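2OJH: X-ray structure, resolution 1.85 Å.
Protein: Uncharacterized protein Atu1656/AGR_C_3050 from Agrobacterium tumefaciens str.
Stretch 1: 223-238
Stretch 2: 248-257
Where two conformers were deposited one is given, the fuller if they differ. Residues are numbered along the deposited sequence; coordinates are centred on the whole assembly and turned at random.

Stretch 1 223-238: HPSPSGDKVVFVSYDA
Stretch 2 248-257: DVRVQLMDMD

The apolar centre, on one face of the sheet, is built around Phe233 (chi1 65°, p; chi2 -83°), whose ring leans across to the opposite strand. Gln252 CB lies over the ring face, 3.6 Å from its centroid and 19° off the normal, a CH-pi contact; beyond CB the glutamine turns m, m (chi1 -52°, chi2 -79°). Selenomethionine Met254 (p, t, t) runs nearly extended beside them: its SE lies 3.6 Å from Phe233 CE1, oblique to the ring, and its CE reaches to 3.5 Å from CG1 of Val231 (t). The other methyl of that valine, CG2, is 3.8 Å from SE of Met256, also selenomethionine, coiled m, m, m so that its CE ends 4.1 Å from Pro224 CB; the unbranched chains can bend or extend to follow their neighbours. On the same face as Phe233, Ser235 (m) places OG 3.4 Å from Gln252 CG; a water 2.7 Å from Ser235 OG links it, weakly, to Gln252 NE2 at 3.0 Å. The other face carries Val232 (p), Val234 (t), Val251 (t) and Leu253 (chi1 -164°, t; chi2 74°, p), all buried. Val232 CG2 packs 3.8 Å from Val251 CG1, and Val232 CB 3.9 Å from Leu253 CD1; Val234 CG1 lies 3.7 Å from CG2 of Val249 (m), whose CG1 is 3.6 Å from CD1 of the Tyr236 ring (chi1 -75°, chi2 -92°). Branched, compact side chains fill this layer without interrupting the extended backbone.

The antiparallel strands that pair Val231-Ser235 with Arg250-Met254 have axes 4.6 Å apart at closest approach and N-to-C directions 157° apart; the two stretches bury 1050 Å² in all. The register pairs Val231 with Met254, Phe233 with Gln252 and Ser235 with Arg250 as hydrogen-bonded pairs, CA-CA 5.4, 5.3 and 5.2 Å; the non-hydrogen-bonded pairs between them, Val232 with Leu253 and Val234 with Val251, narrow to 4.5 and 4.6 Å. Each wide pair bonds twice: Val231 N to Met254 O 2.8 Å and Met254 N to Val231 O 3.0 Å; Phe233 N to Gln252 O 3.0 Å and Gln252 N to Phe233 O 2.8 Å; Ser235 N to Arg250 O 2.9 Å and Arg250 N to Ser235 O 3.2 Å. CA-H...O contacts supplement this ladder, among them Val232 CA to Gln252 O at 3.3 Å.

Polar groups finish the edges. Between the short strand at His223-Pro224 and the strand that pairs with stretch 2, a type I turn from Ser225 to Gly228 closes with Gly228 N to Ser225 O at 3.0 Å, and the positive phi of Gly228 (78°) favours glycine. Next to it, Asp229 O accepts a weak bond from Met256 N at 3.4 Å, and a water joins the same two atoms at 2.9 and 3.1 Å. Lys230 (m, m, t, t) reaches across, and its NZ forms a salt bridge with OD1 of Asp255 (m) at 2.8 Å. At the far end, Arg250 (m, t, t, chi4 86°) forms a long salt bridge, NH1 to Asp237 OD1 at 3.6 Å, and another water bridges Asp237 N and Asp248 O.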

# COMPACT_ATOMS: atom_id res chain seq x y z
N HIS A 223 -4.23 3.25 -4.87
CA HIS A 223 -5.14 2.26 -4.36
C HIS A 223 -6.53 2.43 -4.96
O HIS A 223 -7.23 3.38 -4.63
CB HIS A 223 -5.15 2.30 -2.82
CG HIS A 223 -3.78 2.21 -2.21
ND1 HIS A 223 -2.99 1.09 -2.34
CD2 HIS A 223 -3.04 3.11 -1.52
CE1 HIS A 223 -1.84 1.28 -1.72
NE2 HIS A 223 -1.85 2.50 -1.19
N PRO A 224 -6.91 1.54 -5.89
CA PRO A 224 -8.29 1.45 -6.34
C PRO A 224 -9.27 1.08 -5.20
O PRO A 224 -9.02 0.16 -4.41
CB PRO A 224 -8.24 0.35 -7.40
CG PRO A 224 -6.83 0.24 -7.83
CD PRO A 224 -6.01 0.61 -6.61
N SER A 225 -10.36 1.83 -5.13
CA SER A 225 -11.42 1.59 -4.14
C SER A 225 -12.11 0.25 -4.43
O SER A 225 -12.35 -0.08 -5.60
CB SER A 225 -12.44 2.73 -4.21
OG SER A 225 -13.62 2.43 -3.47
N PRO A 226 -12.45 -0.52 -3.38
CA PRO A 226 -13.23 -1.74 -3.63
C PRO A 226 -14.59 -1.51 -4.33
O PRO A 226 -15.20 -2.47 -4.85
CB PRO A 226 -13.45 -2.34 -2.24
CG PRO A 226 -12.96 -1.35 -1.27
CD PRO A 226 -12.13 -0.33 -1.95
N SER A 227 -15.04 -0.26 -4.37
CA SER A 227 -16.33 0.04 -4.96
C SER A 227 -16.21 0.28 -6.46
O SER A 227 -17.23 0.42 -7.16
CB SER A 227 -16.98 1.20 -4.23
OG SER A 227 -17.30 0.81 -2.90
N GLY A 228 -14.97 0.34 -6.94
CA GLY A 228 -14.69 0.34 -8.37
C GLY A 228 -14.89 1.63 -9.11
O GLY A 228 -14.94 1.63 -10.35
N ASP A 229 -14.97 2.75 -8.39
CA ASP A 229 -15.18 4.04 -9.07
C ASP A 229 -14.00 5.02 -8.94
O ASP A 229 -13.90 5.97 -9.71
CB ASP A 229 -16.50 4.73 -8.62
CG ASP A 229 -16.55 5.02 -7.10
OD1 ASP A 229 -15.97 4.26 -6.32
OD2 ASP A 229 -17.19 6.03 -6.71
N LYS A 230 -13.13 4.78 -7.96
CA LYS A 230 -12.12 5.79 -7.58
C LYS A 230 -10.79 5.16 -7.25
O LYS A 230 -10.69 4.00 -6.81
CB LYS A 230 -12.60 6.59 -6.34
CG LYS A 230 -13.83 7.50 -6.52
CD LYS A 230 -13.54 8.65 -7.45
CE LYS A 230 -14.73 9.61 -7.54
NZ LYS A 230 -14.62 10.60 -8.67
N VAL A 231 -9.75 5.96 -7.46
CA VAL A 231 -8.39 5.63 -7.04
C VAL A 231 -7.87 6.79 -6.18
O VAL A 231 -7.92 7.96 -6.62
CB VAL A 231 -7.46 5.48 -8.30
CG1 VAL A 231 -5.98 5.33 -7.89
CG2 VAL A 231 -7.93 4.29 -9.19
N VAL A 232 -7.34 6.46 -5.00
CA VAL A 232 -6.67 7.45 -4.13
C VAL A 232 -5.15 7.27 -4.29
O VAL A 232 -4.66 6.16 -4.54
CB VAL A 232 -7.13 7.28 -2.62
CG1 VAL A 232 -6.63 5.99 -2.04
CG2 VAL A 232 -6.69 8.46 -1.75
N PHE A 233 -4.39 8.35 -4.15
CA PHE A 233 -2.95 8.28 -4.35
C PHE A 233 -2.35 9.56 -3.78
O PHE A 233 -3.09 10.45 -3.36
CB PHE A 233 -2.57 8.05 -5.84
CG PHE A 233 -2.95 9.19 -6.77
CD1 PHE A 233 -4.23 9.28 -7.27
CD2 PHE A 233 -1.99 10.10 -7.20
CE1 PHE A 233 -4.58 10.30 -8.16
CE2 PHE A 233 -2.35 11.16 -8.08
CZ PHE A 233 -3.63 11.25 -8.54
N VAL A 234 -1.02 9.60 -3.67
CA VAL A 234 -0.32 10.79 -3.17
C VAL A 234 0.46 11.45 -4.31
O VAL A 234 1.09 10.74 -5.08
CB VAL A 234 0.67 10.41 -2.09
CG1 VAL A 234 1.56 11.59 -1.68
CG2 VAL A 234 -0.05 9.84 -0.85
N SER A 235 0.46 12.78 -4.37
CA SER A 235 1.28 13.55 -5.33
C SER A 235 2.36 14.35 -4.59
O SER A 235 2.03 15.19 -3.76
CB SER A 235 0.42 14.54 -6.13
OG SER A 235 -0.29 13.87 -7.17
N TYR A 236 3.63 14.06 -4.88
CA TYR A 236 4.73 14.85 -4.35
C TYR A 236 5.01 15.97 -5.34
O TYR A 236 4.62 15.86 -6.49
CB TYR A 236 5.98 14.02 -4.34
CG TYR A 236 6.10 12.97 -3.25
CD1 TYR A 236 6.72 13.27 -2.03
CD2 TYR A 236 5.64 11.70 -3.47
CE1 TYR A 236 6.88 12.27 -1.04
CE2 TYR A 236 5.79 10.71 -2.48
CZ TYR A 236 6.42 11.02 -1.27
OH TYR A 236 6.59 10.03 -0.28
N ASP A 237 5.70 17.03 -4.92
CA ASP A 237 6.23 17.98 -5.90
C ASP A 237 7.13 17.26 -6.91
O ASP A 237 7.73 16.21 -6.62
CB ASP A 237 6.97 19.15 -5.23
CG ASP A 237 6.06 19.99 -4.31
OD1 ASP A 237 4.80 19.87 -4.36
OD2 ASP A 237 6.62 20.78 -3.52
N ALA A 238 7.16 17.80 -8.12
CA ALA A 238 7.90 17.24 -9.26
C ALA A 238 9.40 17.15 -9.01
O ALA A 238 10.03 16.17 -9.43
CB ALA A 238 7.64 18.12 -10.49
N ASP A 248 5.57 18.21 2.33
CA ASP A 248 4.25 18.74 2.01
C ASP A 248 3.76 18.06 0.74
O ASP A 248 4.30 18.31 -0.34
CB ASP A 248 4.35 20.27 1.84
CG ASP A 248 4.54 20.97 3.16
OD1 ASP A 248 3.86 20.57 4.13
OD2 ASP A 248 5.37 21.90 3.25
N VAL A 249 2.81 17.13 0.90
CA VAL A 249 2.23 16.40 -0.24
C VAL A 249 0.71 16.68 -0.40
O VAL A 249 0.14 17.48 0.34
CB VAL A 249 2.51 14.87 -0.19
CG1 VAL A 249 4.02 14.60 -0.14
CG2 VAL A 249 1.78 14.17 0.97
N ARG A 250 0.10 16.06 -1.42
CA ARG A 250 -1.33 16.17 -1.70
C ARG A 250 -1.90 14.76 -1.75
O ARG A 250 -1.31 13.90 -2.39
CB ARG A 250 -1.56 16.83 -3.05
CG ARG A 250 -1.07 18.27 -3.17
CD ARG A 250 -1.09 18.75 -4.63
NE ARG A 250 -1.07 20.21 -4.76
CZ ARG A 250 0.02 20.97 -4.76
NH1 ARG A 250 1.23 20.43 -4.63
NH2 ARG A 250 -0.10 22.29 -4.90
N VAL A 251 -3.01 14.51 -1.06
CA VAL A 251 -3.73 13.25 -1.19
C VAL A 251 -4.77 13.52 -2.29
O VAL A 251 -5.60 14.43 -2.17
CB VAL A 251 -4.35 12.79 0.15
CG1 VAL A 251 -5.23 11.54 -0.03
CG2 VAL A 251 -3.23 12.51 1.18
N GLN A 252 -4.68 12.74 -3.36
CA GLN A 252 -5.47 12.95 -4.55
C GLN A 252 -6.47 11.83 -4.74
O GLN A 252 -6.28 10.72 -4.24
CB GLN A 252 -4.58 12.95 -5.79
CG GLN A 252 -3.41 13.89 -5.74
CD GLN A 252 -3.82 15.29 -6.01
OE1 GLN A 252 -4.09 16.04 -5.09
NE2 GLN A 252 -3.91 15.66 -7.28
N LEU A 253 -7.51 12.14 -5.51
CA LEU A 253 -8.50 11.15 -5.89
C LEU A 253 -8.84 11.37 -7.36
O LEU A 253 -8.85 12.53 -7.84
CB LEU A 253 -9.77 11.30 -5.04
CG LEU A 253 -10.80 10.16 -5.00
CD1 LEU A 253 -10.28 9.02 -4.19
CD2 LEU A 253 -12.17 10.60 -4.42
N MSE A 254 -9.10 10.27 -8.06
CA MSE A 254 -9.55 10.31 -9.46
C MSE A 254 -10.42 9.11 -9.81
O MSE A 254 -10.46 8.12 -9.08
CB MSE A 254 -8.33 10.31 -10.37
CG MSE A 254 -7.56 9.00 -10.28
SE MSE A 254 -5.88 9.08 -11.27
CE MSE A 254 -5.10 7.42 -10.60
N ASP A 255 -11.09 9.20 -10.96
CA ASP A 255 -11.87 8.08 -11.53
C ASP A 255 -10.91 6.95 -11.95
O ASP A 255 -9.71 7.19 -12.15
CB ASP A 255 -12.68 8.57 -12.76
CG ASP A 255 -13.74 9.62 -12.41
OD1 ASP A 255 -14.16 9.70 -11.23
OD2 ASP A 255 -14.17 10.38 -13.31
N MSE A 256 -11.43 5.72 -12.07
CA MSE A 256 -10.62 4.58 -12.57
C MSE A 256 -9.83 4.86 -13.86
O MSE A 256 -8.74 4.33 -14.06
CB MSE A 256 -11.48 3.36 -12.85
CG MSE A 256 -12.18 2.79 -11.68
SE MSE A 256 -10.99 2.30 -10.23
CE MSE A 256 -10.11 0.80 -10.97
N ASP A 257 -10.40 5.68 -14.75
CA ASP A 257 -9.77 5.92 -16.05
C ASP A 257 -8.88 7.15 -15.99
O ASP A 257 -8.36 7.60 -17.02
CB ASP A 257 -10.82 6.06 -17.17
CG ASP A 257 -11.70 7.29 -17.01
OD1 ASP A 257 -11.69 7.92 -15.94
OD2 ASP A 257 -12.42 7.64 -17.98
O HOH W 1 -14.53 5.54 -12.52
O HOH W 2 -1.84 14.69 -9.28
O HOH W 3 6.33 16.99 -2.06